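Local coordinates for protein 6-phospho-beta-glucosidase BglT (Thermotoga maritima, PDB 1UP7) that hydrolyses cellobiose 6'-phosphate to glucose 6-phosphate and glucose, with NAD+ and a manganese ion as cofactors, at residues R172-A175 with E176-A180; D207-E210 with K211-N215; G293-Y296 with S297-A300; T230-Y233 with D234-L238. All coordinates share one frame; numbering follows the deposited sequence.

Along the chain the order is interaction 1, interaction 2, interaction 4 and then interaction 3. Interaction 1 ends helix 166-177, in the Rossmann-type part of the chain; the other three lie in the part that forms the family 4 C-terminal domain. Interactions 1, 2 and 4 form a row: the centres of 1 and 2 lie about 12 Å apart, as do those of 2 and 4, and helix 209-216 packs against both of its neighbours. Interaction 3 begins helix 296-308 beside NAD and glucose 6-phosphate, its centre about 17 Å from that of interaction 1 and about 29 Å from that of interaction 4. Side-chain packing thus runs from the ligand site to an intersubunit surface at helix 230-236.

Interaction 1 (R172-A175 with E176-A180); sequences REIA and EMFSA
Arg172 and Glu176 open the last turns of helix 166-177, where the backbone N of Glu176, Met177 and Phe178 each donates to the carbonyl four residues earlier, Glu176 N to Arg172 O at 2.9 Å. The same pair is joined by a salt bridge, with Arg172 NH1 at 2.8 Å from Glu176 OE1. That oxygen lies in the guanidinium plane, at its edge, and the two flat groups are only 25° from coplanar. Arg172 starts with CG anti to the backbone N (chi1 -159°), then bends at chi2 and chi3, which curls the guanidinium round to meet the acid one turn on. A leucine here would probably leave the carboxylate of Glu176 without its charged mate and free to swing. The carboxylate of Glu173 forms a salt bridge with Lys219 instead.

The helix stops in a Schellman motif. Ala180 N reaches back to Ala175 O at 2.8 Å, in the carbonyl plane, while Ser179 N makes a weak bond of 3.4 Å to Glu176 O; Ser179 itself takes the positive phi that turns the chain out of the helix.

On the apolar side Ile174 and Phe178 lie alongside each other, Ile174 CG2 3.9 Å from Phe178 CD2, and Ile174 CD1 touches Met177 SD at 4.1 Å. Branched and aromatic groups suit Ile174 and Phe178, which meet both helix 209-216 and strand 195-203, each packing on Val212 and Val203. Met177 packs on Asn215, and Ala175 on Val185.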
loop_
_atom_site.group_PDB
_atom_site.type_symbol
_atom_site.label_atom_id
_atom_site.label_comp_id
_atom_site.label_asym_id
_atom_site.label_seq_id
_atom_site.Cartn_x
_atom_site.Cartn_y
_atom_site.Cartn_z
ATOM N N ARG A 172 -2.075 -32.166 12.460
ATOM C CA ARG A 172 -2.220 -33.522 13.020
ATOM C C ARG A 172 -1.374 -33.744 14.263
ATOM O O ARG A 172 -1.849 -34.292 15.244
ATOM C CB ARG A 172 -1.893 -34.563 11.952
ATOM C CG ARG A 172 -2.464 -35.977 12.218
ATOM C CD ARG A 172 -1.471 -37.122 11.878
ATOM N NE ARG A 172 -0.179 -36.625 11.348
ATOM C CZ ARG A 172 0.951 -36.513 12.062
ATOM N NH1 ARG A 172 0.977 -36.868 13.354
ATOM N NH2 ARG A 172 2.056 -36.041 11.483
ATOM N N GLU A 173 -0.126 -33.301 14.221
ATOM C CA GLU A 173 0.792 -33.458 15.349
ATOM C C GLU A 173 0.221 -32.745 16.596
ATOM O O GLU A 173 0.206 -33.305 17.698
ATOM C CB GLU A 173 2.141 -32.871 14.954
ATOM C CG GLU A 173 3.275 -33.222 15.903
ATOM C CD GLU A 173 4.628 -33.040 15.237
ATOM O OE1 GLU A 173 4.637 -32.708 14.008
ATOM O OE2 GLU A 173 5.664 -33.243 15.941
ATOM N N ILE A 174 -0.274 -31.517 16.391
ATOM C CA ILE A 174 -0.877 -30.714 17.456
ATOM C C ILE A 174 -2.145 -31.338 17.992
ATOM O O ILE A 174 -2.342 -31.445 19.223
ATOM C CB ILE A 174 -1.175 -29.282 16.951
ATOM C CG1 ILE A 174 0.125 -28.541 16.677
ATOM C CG2 ILE A 174 -1.984 -28.499 17.972
ATOM C CD1 ILE A 174 1.129 -28.724 17.743
ATOM N N ALA A 175 -3.012 -31.761 17.081
ATOM C CA ALA A 175 -4.233 -32.436 17.508
ATOM C C ALA A 175 -3.949 -33.672 18.347
ATOM O O ALA A 175 -4.686 -33.964 19.296
ATOM C CB ALA A 175 -5.112 -32.779 16.308
ATOM N N GLU A 176 -2.888 -34.402 17.994
ATOM C CA GLU A 176 -2.458 -35.582 18.772
ATOM C C GLU A 176 -1.931 -35.183 20.142
ATOM O O GLU A 176 -2.272 -35.797 21.143
ATOM C CB GLU A 176 -1.373 -36.349 17.997
ATOM C CG GLU A 176 -1.750 -37.782 17.622
ATOM C CD GLU A 176 -1.765 -38.002 16.121
ATOM O OE1 GLU A 176 -0.773 -37.615 15.437
ATOM O OE2 GLU A 176 -2.769 -38.559 15.612
ATOM N N MET A 177 -1.100 -34.143 20.178
ATOM C CA MET A 177 -0.524 -33.627 21.428
ATOM C C MET A 177 -1.604 -33.323 22.467
ATOM O O MET A 177 -1.440 -33.576 23.662
ATOM C CB MET A 177 0.164 -32.292 21.139
ATOM C CG MET A 177 1.659 -32.312 20.898
ATOM S SD MET A 177 2.274 -30.622 21.171
ATOM C CE MET A 177 2.093 -30.492 22.939
ATOM N N PHE A 178 -2.701 -32.726 22.008
ATOM C CA PHE A 178 -3.726 -32.189 22.911
ATOM C C PHE A 178 -5.018 -33.002 22.905
ATOM O O PHE A 178 -6.012 -32.575 23.487
ATOM C CB PHE A 178 -4.064 -30.715 22.562
ATOM C CG PHE A 178 -2.938 -29.757 22.816
ATOM C CD1 PHE A 178 -2.750 -29.213 24.087
ATOM C CD2 PHE A 178 -2.043 -29.429 21.797
ATOM C CE1 PHE A 178 -1.692 -28.345 24.349
ATOM C CE2 PHE A 178 -0.974 -28.558 22.054
ATOM C CZ PHE A 178 -0.795 -28.023 23.341
ATOM N N SER A 179 -5.023 -34.162 22.248
ATOM C CA SER A 179 -6.195 -35.052 22.261
ATOM C C SER A 179 -7.438 -34.366 21.659
ATOM O O SER A 179 -8.563 -34.496 22.182
ATOM C CB SER A 179 -6.504 -35.566 23.691
ATOM O OG SER A 179 -5.386 -36.252 24.250
ATOM N N ALA A 180 -7.218 -33.652 20.560
ATOM C CA ALA A 180 -8.258 -32.836 19.961
ATOM C C ALA A 180 -8.454 -33.240 18.503
ATOM O O ALA A 180 -7.679 -34.026 17.966
ATOM C CB ALA A 180 -7.880 -31.336 20.063
#

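Interaction 2 (D207-E210 with K211-N215); sequences DVTE and KVFEN
Thr209 and Phe213 meet in the first turn of helix 209-216, just after an Asx turn leads the chain in from the short strand 206-207. Asp207 OD1 grips both donors of Thr209: the backbone N at 3.1 Å, nearly along the C-O direction, and the hydroxyl OG1 at 2.6 Å, on the syn side and 24° out of the carboxylate plane. A threonine suits this place because its two branches do different work. OG1 stands beside the backbone N (chi1 -50°), facing back to Asp207 and also pairing with Val201 N; this leaves CG2 anti to that N, where the methyl runs alongside the ring of Phe213 and presses on CE2 at 3.5 Å.

Val208 occupies the N-cap. Valine has no side-chain acceptor to cap with, and Asp207 OD1 takes Thr209 N instead; Val208 O receives Val212 N at 3.0 Å. Backbone bonding between Val208 and Val201 ties the start of the helix to strand 195-203 of the antiparallel sheet. A valine in place of Thr209 would probably keep the methyl contact but strip Asp207 OD1 of its hydroxyl donor and leave Val201 N without that acceptor.

Further round, Val208 CG2 and Val212 CG2 pack at 4.2 Å, and both residues pack against Phe178. On the exposed side, Glu214 N bonds to Glu210 O at 2.8 Å, and the long, charged Lys211 extends to a salt bridge with Glu206.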
loop_
_atom_site.group_PDB
_atom_site.type_symbol
_atom_site.label_atom_id
_atom_site.label_comp_id
_atom_site.label_asym_id
_atom_site.label_seq_id
_atom_site.Cartn_x
_atom_site.Cartn_y
_atom_site.Cartn_z
ATOM N N ASP A 207 -4.609 -20.421 23.562
ATOM C CA ASP A 207 -3.238 -20.200 23.134
ATOM C C ASP A 207 -2.293 -21.180 23.857
ATOM O O ASP A 207 -2.040 -21.060 25.060
ATOM C CB ASP A 207 -2.850 -18.737 23.390
ATOM C CG ASP A 207 -1.528 -18.350 22.740
ATOM O OD1 ASP A 207 -0.713 -19.240 22.406
ATOM O OD2 ASP A 207 -1.202 -17.162 22.539
ATOM N N VAL A 208 -1.782 -22.142 23.097
ATOM C CA VAL A 208 -0.924 -23.204 23.611
ATOM C C VAL A 208 0.459 -23.122 22.993
ATOM O O VAL A 208 1.248 -24.074 23.097
ATOM C CB VAL A 208 -1.547 -24.567 23.315
ATOM C CG1 VAL A 208 -2.832 -24.738 24.117
ATOM C CG2 VAL A 208 -1.819 -24.731 21.801
ATOM N N THR A 209 0.744 -21.985 22.355
ATOM C CA THR A 209 2.033 -21.736 21.698
ATOM C C THR A 209 3.256 -22.121 22.572
ATOM O O THR A 209 4.117 -22.876 22.103
ATOM C CB THR A 209 2.117 -20.260 21.225
ATOM O OG1 THR A 209 0.935 -19.933 20.493
ATOM C CG2 THR A 209 3.248 -20.063 20.206
ATOM N N GLU A 210 3.289 -21.623 23.814
ATOM C CA GLU A 210 4.371 -21.885 24.759
ATOM C C GLU A 210 4.551 -23.382 24.977
ATOM O O GLU A 210 5.671 -23.901 24.889
ATOM C CB GLU A 210 4.111 -21.194 26.127
ATOM C CG GLU A 210 4.636 -19.757 26.272
ATOM C CD GLU A 210 5.876 -19.463 25.417
ATOM O OE1 GLU A 210 6.997 -19.968 25.722
ATOM O OE2 GLU A 210 5.735 -18.722 24.419
ATOM N N LYS A 211 3.436 -24.056 25.257
ATOM C CA LYS A 211 3.394 -25.497 25.495
ATOM C C LYS A 211 3.958 -26.272 24.319
ATOM O O LYS A 211 4.636 -27.271 24.505
ATOM C CB LYS A 211 1.954 -25.935 25.724
ATOM C CG LYS A 211 1.503 -25.860 27.142
ATOM C CD LYS A 211 -0.021 -26.014 27.232
ATOM C CE LYS A 211 -0.504 -25.665 28.623
ATOM N NZ LYS A 211 -1.780 -24.914 28.517
ATOM N N VAL A 212 3.665 -25.801 23.108
ATOM C CA VAL A 212 4.177 -26.415 21.891
ATOM C C VAL A 212 5.687 -26.233 21.799
ATOM O O VAL A 212 6.392 -27.205 21.507
ATOM C CB VAL A 212 3.425 -25.906 20.611
ATOM C CG1 VAL A 212 4.052 -26.461 19.370
ATOM C CG2 VAL A 212 1.948 -26.293 20.644
ATOM N N PHE A 213 6.176 -25.021 22.077
ATOM C CA PHE A 213 7.621 -24.765 22.102
ATOM C C PHE A 213 8.312 -25.645 23.160
ATOM O O PHE A 213 9.312 -26.296 22.865
ATOM C CB PHE A 213 7.905 -23.282 22.317
ATOM C CG PHE A 213 7.781 -22.457 21.071
ATOM C CD1 PHE A 213 8.665 -22.630 20.020
ATOM C CD2 PHE A 213 6.803 -21.484 20.968
ATOM C CE1 PHE A 213 8.570 -21.842 18.850
ATOM C CE2 PHE A 213 6.686 -20.688 19.804
ATOM C CZ PHE A 213 7.567 -20.859 18.751
ATOM N N GLU A 214 7.748 -25.701 24.364
ATOM C CA GLU A 214 8.268 -26.577 25.418
ATOM C C GLU A 214 8.298 -28.045 24.980
ATOM O O GLU A 214 9.216 -28.782 25.324
ATOM C CB GLU A 214 7.486 -26.440 26.723
ATOM C CG GLU A 214 7.657 -25.084 27.397
ATOM C CD GLU A 214 8.969 -24.953 28.162
ATOM O OE1 GLU A 214 10.012 -24.694 27.515
ATOM O OE2 GLU A 214 8.959 -25.097 29.413
ATOM N N ASN A 215 7.302 -28.462 24.211
ATOM C CA ASN A 215 7.229 -29.834 23.718
ATOM C C ASN A 215 8.299 -30.155 22.678
ATOM O O ASN A 215 8.893 -31.242 22.712
ATOM C CB ASN A 215 5.848 -30.097 23.105
ATOM C CG ASN A 215 5.241 -31.421 23.561
ATOM O OD1 ASN A 215 4.955 -32.305 22.733
ATOM N ND2 ASN A 215 5.029 -31.564 24.884
HETATM O O HOH W 1 0.715 -22.096 25.985
#

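Interaction 3 (G293-Y296 with S297-A300); sequences GSMY and STAA. With NAD (nicotinamide-adenine-dinucleotide), chain I; G6P (6-O-phosphono-alpha-D-glucopyranose), chain J.
Met295 O receives Ala299 N at 3.1 Å where helix 296-308 begins, on leaving a type II beta turn, Gly293 to Tyr296, set in the wall of the NAD and glucose 6-phosphate pocket. Met295 takes the positive phi of the turn and is also the N-cap; one residue on, Tyr296 O receives Ala300 N at 3.0 Å. The small alanines suit this first turn, where Ala300 packs against Phe140 and Leu163.

Packing is tight on the ligand side. One face of the Tyr296 ring lies against the nicotinamide, whose C4N sits 3.2 Å above the ring plane and toward its rim, while Phe140 meets the ring edge-to-face. Gly293 suits its position because a CB there would collide with the same NAD C4N; as it is, Gly293 CA comes within 3.7 Å of NAD C5N.

The other side is looser. Met295 and Thr298 are partly exposed, and Met295 CG stays 4.3 Å from Thr298 OG1. A water bonds weakly to Met295 N and Ser297 N. Within these two segments Met295 has little side-chain contact; it packs on Ile168, Asn169 and Arg172 of helix 166-177.

A tyrosine can serve both ligands: with its ring beside the nicotinamide, its hydroxyl at the far end forms a short hydrogen bond, between Tyr296 OH and G6P O3, 2.5 Å.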
loop_
_atom_site.group_PDB
_atom_site.type_symbol
_atom_site.label_atom_id
_atom_site.label_comp_id
_atom_site.label_asym_id
_atom_site.label_seq_id
_atom_site.Cartn_x
_atom_site.Cartn_y
_atom_site.Cartn_z
ATOM N N GLY A 293 5.089 -38.062 1.306
ATOM C CA GLY A 293 3.966 -37.303 0.781
ATOM C C GLY A 293 2.664 -37.631 1.490
ATOM O O GLY A 293 1.585 -37.095 1.182
ATOM N N SER A 294 2.745 -38.491 2.476
ATOM C CA SER A 294 1.527 -38.864 3.159
ATOM C C SER A 294 0.685 -37.684 3.700
ATOM O O SER A 294 1.191 -36.584 4.035
ATOM C CB SER A 294 1.822 -39.920 4.223
ATOM O OG SER A 294 2.142 -41.146 3.542
ATOM N N MET A 295 -0.617 -37.945 3.778
ATOM C CA MET A 295 -1.618 -36.968 4.168
ATOM C C MET A 295 -1.871 -35.861 3.156
ATOM O O MET A 295 -2.754 -35.011 3.342
ATOM C CB MET A 295 -1.420 -36.484 5.604
ATOM C CG MET A 295 -2.141 -37.428 6.570
ATOM S SD MET A 295 -2.252 -36.859 8.302
ATOM C CE MET A 295 -1.833 -35.220 8.204
ATOM N N TYR A 296 -1.146 -35.883 2.050
ATOM C CA TYR A 296 -1.504 -35.030 0.920
ATOM C C TYR A 296 -2.950 -35.355 0.551
ATOM O O TYR A 296 -3.740 -34.458 0.240
ATOM C CB TYR A 296 -0.611 -35.349 -0.277
ATOM C CG TYR A 296 0.540 -34.374 -0.565
ATOM C CD1 TYR A 296 1.803 -34.554 -0.001
ATOM C CD2 TYR A 296 0.383 -33.313 -1.454
ATOM C CE1 TYR A 296 2.876 -33.665 -0.295
ATOM C CE2 TYR A 296 1.449 -32.435 -1.750
ATOM C CZ TYR A 296 2.675 -32.628 -1.174
ATOM O OH TYR A 296 3.713 -31.773 -1.467
ATOM N N SER A 297 -3.294 -36.643 0.616
ATOM C CA SER A 297 -4.633 -37.176 0.329
ATOM C C SER A 297 -5.745 -36.508 1.088
ATOM O O SER A 297 -6.706 -36.000 0.500
ATOM C CB SER A 297 -4.685 -38.643 0.773
ATOM O OG SER A 297 -4.993 -38.743 2.175
ATOM N N THR A 298 -5.655 -36.594 2.409
ATOM C CA THR A 298 -6.622 -35.950 3.268
ATOM C C THR A 298 -6.682 -34.467 2.940
ATOM O O THR A 298 -7.779 -33.896 2.906
ATOM C CB THR A 298 -6.275 -36.142 4.757
ATOM O OG1 THR A 298 -6.184 -37.539 5.034
ATOM C CG2 THR A 298 -7.468 -35.724 5.652
ATOM N N ALA A 299 -5.535 -33.826 2.705
ATOM C CA ALA A 299 -5.581 -32.375 2.549
ATOM C C ALA A 299 -6.420 -32.046 1.307
ATOM O O ALA A 299 -7.237 -31.134 1.334
ATOM C CB ALA A 299 -4.183 -31.756 2.480
ATOM N N ALA A 300 -6.244 -32.826 0.246
ATOM C CA ALA A 300 -6.963 -32.574 -0.982
ATOM C C ALA A 300 -8.457 -32.906 -0.891
ATOM O O ALA A 300 -9.294 -32.138 -1.380
ATOM C CB ALA A 300 -6.316 -33.306 -2.143
HETATM P PA NAD I . 5.600 -39.655 -9.883
HETATM O O1A NAD I . 6.930 -39.732 -10.517
HETATM O O2A NAD I . 4.983 -41.006 -9.461
HETATM O O5B NAD I . 4.668 -38.924 -10.989
HETATM C C5B NAD I . 3.274 -39.085 -10.941
HETATM C C4B NAD I . 2.740 -39.465 -12.316
HETATM O O4B NAD I . 2.795 -38.348 -13.200
HETATM C C3B NAD I . 3.487 -40.597 -13.011
HETATM O O3B NAD I . 2.581 -41.677 -13.182
HETATM C C2B NAD I . 3.915 -40.013 -14.359
HETATM O O2B NAD I . 3.778 -40.941 -15.415
HETATM C C1B NAD I . 2.899 -38.895 -14.518
HETATM N N9A NAD I . 3.284 -37.827 -15.436
HETATM C C8A NAD I . 4.531 -37.295 -15.706
HETATM N N7A NAD I . 4.340 -36.299 -16.600
HETATM C C5A NAD I . 3.028 -36.149 -16.859
HETATM C C6A NAD I . 2.299 -35.308 -17.691
HETATM N N6A NAD I . 2.890 -34.383 -18.442
HETATM N N1A NAD I . 0.917 -35.441 -17.745
HETATM C C2A NAD I . 0.275 -36.411 -16.995
HETATM N N3A NAD I . 1.010 -37.256 -16.199
HETATM C C4A NAD I . 2.355 -37.122 -16.140
HETATM O O3 NAD I . 5.780 -38.686 -8.611
HETATM P PN NAD I . 4.864 -38.565 -7.303
HETATM O O1N NAD I . 5.799 -38.892 -6.197
HETATM O O2N NAD I . 3.595 -39.252 -7.409
HETATM O O5D NAD I . 4.466 -37.017 -7.250
HETATM C C5D NAD I . 3.972 -36.274 -8.350
HETATM C C4D NAD I . 4.144 -34.781 -8.028
HETATM O O4D NAD I . 3.418 -34.377 -6.868
HETATM C C3D NAD I . 5.595 -34.419 -7.745
HETATM O O3D NAD I . 5.803 -33.189 -8.370
HETATM C C2D NAD I . 5.675 -34.281 -6.228
HETATM O O2D NAD I . 6.662 -33.380 -5.757
HETATM C C1D NAD I . 4.270 -33.899 -5.821
HETATM N N1N NAD I . 3.850 -34.678 -4.653
HETATM C C2N NAD I . 2.654 -35.344 -4.797
HETATM C C3N NAD I . 2.135 -36.112 -3.784
HETATM C C7N NAD I . 0.826 -36.830 -4.020
HETATM O O7N NAD I . -0.214 -36.855 -3.061
HETATM N N7N NAD I . 0.655 -37.453 -5.196
HETATM C C4N NAD I . 2.869 -36.195 -2.598
HETATM C C5N NAD I . 4.092 -35.516 -2.428
HETATM C C6N NAD I . 4.580 -34.746 -3.485
HETATM C C1 G6P J . 7.309 -33.792 2.098
HETATM C C2 G6P J . 7.011 -32.502 1.286
HETATM C C3 G6P J . 6.552 -32.873 -0.124
HETATM C C4 G6P J . 7.690 -33.633 -0.785
HETATM C C5 G6P J . 7.922 -34.935 0.006
HETATM C C6 G6P J . 9.086 -35.717 -0.585
HETATM O O1 G6P J . 7.809 -33.558 3.428
HETATM O O2 G6P J . 6.016 -31.669 1.880
HETATM O O3 G6P J . 6.149 -31.738 -0.898
HETATM O O4 G6P J . 7.417 -33.847 -2.171
HETATM O O5 G6P J . 8.226 -34.666 1.400
HETATM O O6 G6P J . 8.901 -37.114 -0.417
HETATM P P G6P J . 9.599 -38.164 -1.419
HETATM O O1P G6P J . 9.025 -39.517 -1.068
HETATM O O2P G6P J . 11.113 -38.253 -1.308
HETATM O O3P G6P J . 9.208 -37.769 -2.816
HETATM O O HOH W 2 -1.642 -39.400 1.460
#

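Interaction 4 (T230-Y233 with D234-L238); sequences TWFY and DSVRL
Phe232 and Val236, one turn apart on helix 230-236, make the principal apolar contact. The trans first torsion of Phe232 (chi1 175°) directs the ring along the helix to where Val236 CG2 can rest on its face, a CH-pi contact 3.9 Å from the ring centroid and 20° off the normal. In Val236 that methyl stands beside the backbone N; a beta-branched residue holds one methyl in a fixed place, here over the ring.

Trp231 adopts the less common torsion that holds CG between backbone N and carbonyl carbon (chi1 63°), and this brings an edge of its indole to Ser235, with Trp231 CE3 4.0 Å from Ser235 OG. Ser235 turns its hydroxyl back along the helix, beside its own N, so that Ser235 OG donates to Trp231 O at 2.6 Å. Serine is short enough to do this, and the bond supplements the weak one from Ser235 N to the same oxygen.

Asp234 brings OD2 to 3.4 Å from Thr230 CG2, crossing that side chain at a slant. At the end, Arg237 leaves the helix with positive phi while its N still bonds to Tyr233 O at 3.0 Å, and Leu238 O lies in the ring plane of Tyr233, 3.5 Å from Tyr233 CD1.

Arg237 returns to helix 209-216, forming a salt bridge with Glu210 and a cation-pi contact with Phe213; Leu238 packs between strand 195-203 and helix 355-376, and Trp231 and Phe232 meet Leu384 and Leu388 of the second subunit, whose Lys385 bonds to Val236 O.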
loop_
_atom_site.group_PDB
_atom_site.type_symbol
_atom_site.label_atom_id
_atom_site.label_comp_id
_atom_site.label_asym_id
_atom_site.label_seq_id
_atom_site.Cartn_x
_atom_site.Cartn_y
_atom_site.Cartn_z
ATOM N N THR A 230 17.379 -26.158 20.929
ATOM C CA THR A 230 16.453 -25.427 21.779
ATOM C C THR A 230 16.641 -23.905 21.760
ATOM O O THR A 230 15.654 -23.173 21.700
ATOM C CB THR A 230 16.524 -26.018 23.229
ATOM O OG1 THR A 230 16.062 -27.386 23.201
ATOM C CG2 THR A 230 15.550 -25.288 24.185
ATOM N N TRP A 231 17.883 -23.432 21.787
ATOM C CA TRP A 231 18.142 -22.007 21.792
ATOM C C TRP A 231 17.536 -21.312 20.556
ATOM O O TRP A 231 17.132 -20.148 20.605
ATOM C CB TRP A 231 19.645 -21.824 21.931
ATOM C CG TRP A 231 20.432 -22.368 20.793
ATOM C CD1 TRP A 231 21.164 -23.528 20.768
ATOM C CD2 TRP A 231 20.592 -21.759 19.513
ATOM N NE1 TRP A 231 21.779 -23.657 19.550
ATOM C CE2 TRP A 231 21.447 -22.577 18.767
ATOM C CE3 TRP A 231 20.141 -20.564 18.945
ATOM C CZ2 TRP A 231 21.847 -22.255 17.493
ATOM C CZ3 TRP A 231 20.509 -20.261 17.675
ATOM C CH2 TRP A 231 21.368 -21.101 16.955
ATOM N N PHE A 232 17.420 -22.076 19.478
ATOM C CA PHE A 232 16.890 -21.603 18.189
ATOM C C PHE A 232 15.421 -21.155 18.308
ATOM O O PHE A 232 15.008 -20.090 17.844
ATOM C CB PHE A 232 17.033 -22.699 17.108
ATOM C CG PHE A 232 16.396 -22.316 15.768
ATOM C CD1 PHE A 232 17.100 -21.578 14.836
ATOM C CD2 PHE A 232 15.101 -22.691 15.468
ATOM C CE1 PHE A 232 16.515 -21.204 13.643
ATOM C CE2 PHE A 232 14.480 -22.296 14.281
ATOM C CZ PHE A 232 15.188 -21.555 13.356
ATOM N N TYR A 233 14.640 -22.003 18.945
ATOM C CA TYR A 233 13.245 -21.696 19.255
ATOM C C TYR A 233 13.064 -20.577 20.273
ATOM O O TYR A 233 12.160 -19.773 20.106
ATOM C CB TYR A 233 12.510 -22.982 19.688
ATOM C CG TYR A 233 12.393 -23.982 18.533
ATOM C CD1 TYR A 233 11.696 -23.636 17.369
ATOM C CD2 TYR A 233 12.988 -25.260 18.600
ATOM C CE1 TYR A 233 11.570 -24.519 16.300
ATOM C CE2 TYR A 233 12.881 -26.158 17.515
ATOM C CZ TYR A 233 12.162 -25.774 16.375
ATOM O OH TYR A 233 12.032 -26.614 15.284
ATOM N N ASP A 234 13.934 -20.513 21.278
ATOM C CA ASP A 234 13.925 -19.425 22.245
ATOM C C ASP A 234 14.254 -18.080 21.601
ATOM O O ASP A 234 13.769 -17.036 22.061
ATOM C CB ASP A 234 14.902 -19.763 23.362
ATOM C CG ASP A 234 14.529 -21.048 24.095
ATOM O OD1 ASP A 234 13.321 -21.300 24.302
ATOM O OD2 ASP A 234 15.375 -21.866 24.527
ATOM N N SER A 235 15.055 -18.122 20.532
ATOM C CA SER A 235 15.618 -16.924 19.915
ATOM C C SER A 235 14.708 -16.417 18.857
ATOM O O SER A 235 14.311 -15.271 18.853
ATOM C CB SER A 235 16.961 -17.281 19.299
ATOM O OG SER A 235 17.813 -17.603 20.379
ATOM N N VAL A 236 14.383 -17.315 17.944
ATOM C CA VAL A 236 13.625 -17.005 16.761
ATOM C C VAL A 236 12.132 -16.905 17.086
ATOM O O VAL A 236 11.409 -16.140 16.455
ATOM C CB VAL A 236 13.840 -18.101 15.698
ATOM C CG1 VAL A 236 12.940 -17.897 14.502
ATOM C CG2 VAL A 236 15.303 -18.156 15.263
ATOM N N ARG A 237 11.688 -17.693 18.058
ATOM C CA ARG A 237 10.279 -17.741 18.494
ATOM C C ARG A 237 9.268 -17.978 17.362
ATOM O O ARG A 237 8.178 -17.419 17.339
ATOM C CB ARG A 237 9.885 -16.525 19.347
ATOM C CG ARG A 237 10.541 -16.489 20.705
ATOM C CD ARG A 237 9.777 -15.639 21.721
ATOM N NE ARG A 237 8.848 -16.425 22.557
ATOM C CZ ARG A 237 8.865 -17.764 22.711
ATOM N NH1 ARG A 237 9.755 -18.524 22.082
ATOM N NH2 ARG A 237 7.975 -18.354 23.499
ATOM N N LEU A 238 9.647 -18.836 16.437
ATOM C CA LEU A 238 8.782 -19.286 15.349
ATOM C C LEU A 238 8.985 -20.795 15.200
ATOM O O LEU A 238 10.116 -21.328 15.342
ATOM C CB LEU A 238 9.150 -18.637 13.992
ATOM C CG LEU A 238 9.053 -17.120 13.744
ATOM C CD1 LEU A 238 9.602 -16.735 12.347
ATOM C CD2 LEU A 238 7.608 -16.666 13.897
#